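Local coordinates for Lmo2470 protein (Listeria monocytogenes EGD-e, PDB 5HL3) that interacts with the host protein afadin and facilitates crossing of the basement membrane, as an internalin with leucine-rich repeats and bound calcium ions, at residues 171-176 with 194-199; 190-195 with 210-215. All coordinates share one frame; numbering follows the deposited sequence.

Contact 1 (171-176 with 194-199); sequences LLITLD and LTFLDL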
# COMPACT_ATOMS: atom_id res chain seq x y z
N LEU A 171 19.52 0.25 3.10
CA LEU A 171 19.42 0.91 1.81
C LEU A 171 18.01 1.00 1.26
O LEU A 171 17.82 1.53 0.17
CB LEU A 171 20.34 0.21 0.79
CG LEU A 171 21.80 0.15 1.18
CD1 LEU A 171 22.63 -0.44 0.06
CD2 LEU A 171 22.32 1.50 1.55
N LEU A 172 17.01 0.57 2.02
CA LEU A 172 15.66 0.55 1.46
C LEU A 172 15.18 1.94 1.02
O LEU A 172 15.26 2.91 1.78
CB LEU A 172 14.68 -0.05 2.49
CG LEU A 172 13.31 -0.43 1.94
CD1 LEU A 172 13.43 -1.69 1.11
CD2 LEU A 172 12.30 -0.62 3.07
N ILE A 173 14.67 2.02 -0.21
CA ILE A 173 14.19 3.29 -0.80
C ILE A 173 12.66 3.28 -1.00
O ILE A 173 12.03 4.34 -0.86
CB ILE A 173 14.89 3.53 -2.17
CG1 ILE A 173 16.39 3.73 -1.98
CG2 ILE A 173 14.28 4.73 -2.91
CD1 ILE A 173 17.14 3.63 -3.27
N THR A 174 12.09 2.12 -1.36
CA THR A 174 10.67 2.01 -1.69
C THR A 174 10.03 0.90 -0.91
O THR A 174 10.53 -0.23 -0.92
CB THR A 174 10.45 1.76 -3.21
OG1 THR A 174 10.94 2.89 -3.94
CG2 THR A 174 8.97 1.55 -3.53
N LEU A 175 8.92 1.20 -0.25
CA LEU A 175 8.15 0.21 0.50
C LEU A 175 6.68 0.41 0.13
O LEU A 175 6.08 1.45 0.47
CB LEU A 175 8.37 0.38 2.00
CG LEU A 175 7.66 -0.55 2.95
CD1 LEU A 175 7.95 -2.01 2.60
CD2 LEU A 175 8.06 -0.26 4.40
N ASP A 176 6.10 -0.55 -0.57
CA ASP A 176 4.69 -0.53 -0.97
C ASP A 176 3.95 -1.57 -0.15
O ASP A 176 4.11 -2.77 -0.37
CB ASP A 176 4.52 -0.78 -2.47
CG ASP A 176 3.06 -0.79 -2.93
OD1 ASP A 176 2.14 -0.52 -2.12
OD2 ASP A 176 2.85 -1.10 -4.13
N LEU A 194 14.61 5.74 3.08
CA LEU A 194 13.29 5.51 2.52
C LEU A 194 12.76 6.80 1.88
O LEU A 194 12.71 7.84 2.54
CB LEU A 194 12.32 5.01 3.60
CG LEU A 194 10.99 4.52 3.04
CD1 LEU A 194 11.15 3.19 2.34
CD2 LEU A 194 9.95 4.43 4.15
N THR A 195 12.37 6.73 0.60
CA THR A 195 11.83 7.90 -0.12
C THR A 195 10.36 7.77 -0.46
O THR A 195 9.67 8.79 -0.54
CB THR A 195 12.62 8.25 -1.41
OG1 THR A 195 12.28 7.35 -2.46
CG2 THR A 195 14.09 8.22 -1.13
N PHE A 196 9.86 6.54 -0.64
CA PHE A 196 8.46 6.30 -1.05
C PHE A 196 7.83 5.28 -0.12
O PHE A 196 8.33 4.17 0.01
CB PHE A 196 8.48 5.76 -2.50
CG PHE A 196 9.22 6.66 -3.48
CD1 PHE A 196 8.65 7.83 -3.98
CD2 PHE A 196 10.49 6.34 -3.89
CE1 PHE A 196 9.34 8.62 -4.86
CE2 PHE A 196 11.19 7.12 -4.79
CZ PHE A 196 10.61 8.28 -5.26
N LEU A 197 6.76 5.68 0.55
CA LEU A 197 6.03 4.81 1.48
C LEU A 197 4.56 4.84 1.10
O LEU A 197 3.87 5.87 1.28
CB LEU A 197 6.24 5.26 2.92
CG LEU A 197 5.58 4.45 4.04
CD1 LEU A 197 5.90 2.97 3.90
CD2 LEU A 197 5.99 4.98 5.39
N ASP A 198 4.09 3.75 0.50
CA ASP A 198 2.68 3.65 0.04
C ASP A 198 1.89 2.80 1.02
O ASP A 198 2.10 1.60 1.15
CB ASP A 198 2.59 3.07 -1.38
CG ASP A 198 1.23 3.30 -2.02
OD1 ASP A 198 0.28 3.65 -1.29
OD2 ASP A 198 1.10 3.12 -3.27
N LEU A 199 0.95 3.45 1.70
CA LEU A 199 0.09 2.81 2.73
C LEU A 199 -1.38 2.99 2.38
O LEU A 199 -2.24 2.83 3.25
CB LEU A 199 0.41 3.37 4.09
CG LEU A 199 1.84 3.14 4.57
CD1 LEU A 199 2.13 3.89 5.84
CD2 LEU A 199 2.08 1.67 4.77
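The carbonyl oxygen of I173 is gripped by two successive amides: T195 N comes in at 2.8 Å and F196 N at 3.1 Å from I173 O. F196 N lies almost straight out from the carbonyl, whereas T195 N comes in at a bend, with a C=O...donor angle of 136°, and is tilted 18° from the carbonyl plane. Beyond this double grip the ladder becomes regular and parallel, L175 N bonding to F196 O and D198 N to L175 O, each close to 3.0 Å.

On one face, L175 and L197 point inward side by side; both carry CG anti to the backbone N, which brings L175 CD2 to 3.9 Å from L197 CD1. L194 CD1 lies against I173 O and touches L172 CD2 and L175 CB. The other face is more polar. T174 OG1 meets the F196 ring at CD2, and the carboxylates of D176 and D198 lie side by side, pointing the same way, with their planes 11° apart and D176 OD1 4.0 Å from D198 OD2. This closeness of like charges is probably eased by S178 OG and N200 ND2, which bond to D176 OD1 and D198 OD1.

The leucine spacing is the LxxLxL signature of leucine-rich repeats, and the pair forms two adjoining strands of the long parallel sheet, flanked by strand 150-152 beside 174-176 and strand 218-220 beside 196-198.

Contact 2 (190-195 with 210-215); sequences NIPNLT and FQNLPK. With CA (calcium ion), chain F.
L213 reaches across with CD2, which lies 4.0 Å from L194 CB and also touches I191 O and the side chain of I191. Alongside it, P192 packs against N212: the proline CB sits 3.8 Å from N212 ND2, the two groups pointing the same way. P214 adds its CD and CG against P192 O, and the extended aliphatic chain of K215 runs past the same carbonyl from CB to CD. At the tip of that chain, NZ makes a weak bond to N193 OD1, doubtful because N193 has two conformers.

Two waters complete the seam. One accepts from I191 N at 2.8 Å and donates to N212 O, joining the two loops by their backbones. The other is held three ways: it donates to P192 O and to L194 O, both at 2.8 Å, and accepts from K215 N at 2.9 Å.

Behind these groups lie the elements that position them. The type I turn from I191 to L194 is closed by L194 N bonding to I191 O, which presents the carbonyls of P192 and L194 to the water. N212 ND2 is tied to Q189 O, while Q189 OE1, N167 OD1 and N190 OD1, the last at 2.3 Å, bind a calcium ion whose shell is completed by three waters. The metal probably steadies the chain just ahead of the turn.

Neighbouring repeat loops here meet largely by van der Waals packing, some of it on amide and carbonyl groups, with solvent molecules standing in for direct amide-to-carbonyl bonds; the calcium charge probably polarises the amide oxygens it draws together.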
# COMPACT_ATOMS: atom_id res chain seq x y z
N ASN A 190 15.42 2.28 11.23
CA ASN A 190 16.68 1.99 10.54
C ASN A 190 16.57 1.93 9.04
O ASN A 190 17.38 1.26 8.39
CB ASN A 190 17.25 0.64 11.08
CG ASN A 190 17.35 0.60 12.60
OD1 ASN A 190 16.70 -0.21 13.24
ND2 ASN A 190 18.13 1.49 13.17
N ILE A 191 15.60 2.65 8.48
CA ILE A 191 15.51 2.78 7.01
C ILE A 191 15.53 4.26 6.61
O ILE A 191 14.62 4.77 5.94
CB ILE A 191 14.33 1.99 6.41
CG1 ILE A 191 12.99 2.35 7.08
CG2 ILE A 191 14.60 0.49 6.49
CD1 ILE A 191 11.81 1.69 6.42
N PRO A 192 16.60 4.97 6.98
CA PRO A 192 16.63 6.43 6.74
C PRO A 192 16.74 6.87 5.30
O PRO A 192 16.61 8.07 5.03
CB PRO A 192 17.83 6.89 7.55
CG PRO A 192 18.73 5.74 7.50
CD PRO A 192 17.85 4.53 7.62
N ASN A 193 16.98 5.94 4.37
CA ASN A 193 16.98 6.29 2.95
C ASN A 193 15.61 6.14 2.31
O ASN A 193 15.45 6.41 1.12
CB ASN A 193 18.01 5.47 2.18
CG ASN A 193 19.43 5.86 2.52
OD1 ASN A 193 19.67 6.80 3.30
ND2 ASN A 193 20.38 5.15 1.94
N LEU A 194 14.61 5.74 3.08
CA LEU A 194 13.29 5.51 2.52
C LEU A 194 12.76 6.80 1.88
O LEU A 194 12.71 7.84 2.54
CB LEU A 194 12.32 5.01 3.60
CG LEU A 194 10.99 4.52 3.04
CD1 LEU A 194 11.15 3.19 2.34
CD2 LEU A 194 9.95 4.43 4.15
N THR A 195 12.37 6.73 0.60
CA THR A 195 11.83 7.90 -0.12
C THR A 195 10.36 7.77 -0.46
O THR A 195 9.67 8.79 -0.54
CB THR A 195 12.62 8.25 -1.41
OG1 THR A 195 12.28 7.35 -2.46
CG2 THR A 195 14.09 8.22 -1.13
N PHE A 210 7.09 10.35 12.61
CA PHE A 210 8.29 9.59 12.24
C PHE A 210 9.58 10.21 12.67
O PHE A 210 9.91 11.34 12.28
CB PHE A 210 8.35 9.30 10.75
CG PHE A 210 7.20 8.46 10.26
CD1 PHE A 210 7.12 7.08 10.57
CD2 PHE A 210 6.19 8.99 9.47
CE1 PHE A 210 6.08 6.32 10.11
CE2 PHE A 210 5.16 8.23 9.02
CZ PHE A 210 5.10 6.88 9.32
N GLN A 211 10.34 9.40 13.41
CA GLN A 211 11.57 9.85 13.99
C GLN A 211 12.81 9.79 13.08
O GLN A 211 13.81 10.47 13.36
CB GLN A 211 11.85 9.06 15.30
CG GLN A 211 12.20 7.60 15.09
CD GLN A 211 12.02 6.72 16.32
OE1 GLN A 211 12.25 7.14 17.46
NE2 GLN A 211 11.66 5.46 16.09
N ASN A 212 12.79 8.99 12.03
CA ASN A 212 14.01 8.85 11.21
C ASN A 212 13.74 8.55 9.73
O ASN A 212 14.28 7.60 9.14
CB ASN A 212 14.90 7.74 11.81
CG ASN A 212 16.30 7.75 11.23
OD1 ASN A 212 16.79 8.80 10.79
ND2 ASN A 212 16.96 6.59 11.20
N LEU A 213 12.93 9.40 9.12
CA LEU A 213 12.67 9.33 7.67
C LEU A 213 13.02 10.67 7.01
O LEU A 213 12.17 11.32 6.39
CB LEU A 213 11.22 8.94 7.40
CG LEU A 213 10.79 7.55 7.88
CD1 LEU A 213 9.32 7.27 7.60
CD2 LEU A 213 11.65 6.41 7.31
N PRO A 214 14.28 11.08 7.09
CA PRO A 214 14.70 12.40 6.57
C PRO A 214 14.65 12.56 5.06
O PRO A 214 14.75 13.71 4.59
CB PRO A 214 16.15 12.52 7.07
CG PRO A 214 16.62 11.11 7.17
CD PRO A 214 15.44 10.33 7.65
N LYS A 215 14.55 11.46 4.32
CA LYS A 215 14.54 11.47 2.86
C LYS A 215 13.18 11.15 2.27
O LYS A 215 13.04 11.11 1.06
CB LYS A 215 15.59 10.49 2.33
CG LYS A 215 17.02 10.99 2.60
CD LYS A 215 18.05 10.00 2.13
CE LYS A 215 19.44 10.58 1.99
NZ LYS A 215 20.27 9.48 1.42
CA CA F . 16.34 -0.93 15.41
O HOH W 1 14.24 4.84 9.63
O HOH W 2 13.90 8.72 4.87
O HOH W 3 14.03 -1.40 14.75
O HOH W 4 16.17 -2.09 17.55
O HOH W 5 18.69 -1.69 15.60

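How the contacts relate
Contacts 1 and 2 are successive steps along the same repeat array, sharing L194 and T195, where the 190-195 loop runs into strand 196-198. They also touch directly, with L172 CB packing on I191 CG2 and L172 O near N193 CB. Both are partly buried, each with leucines inside and an exposed residue at its edge, F196 in contact 1 and K215 in contact 2. The chemistry follows the backbone: along and just before the strands, backbones bond directly to one another, whereas in the irregular loops water bridges the backbones, and a calcium ion binds N190 at the start of one of them and probably steadies it.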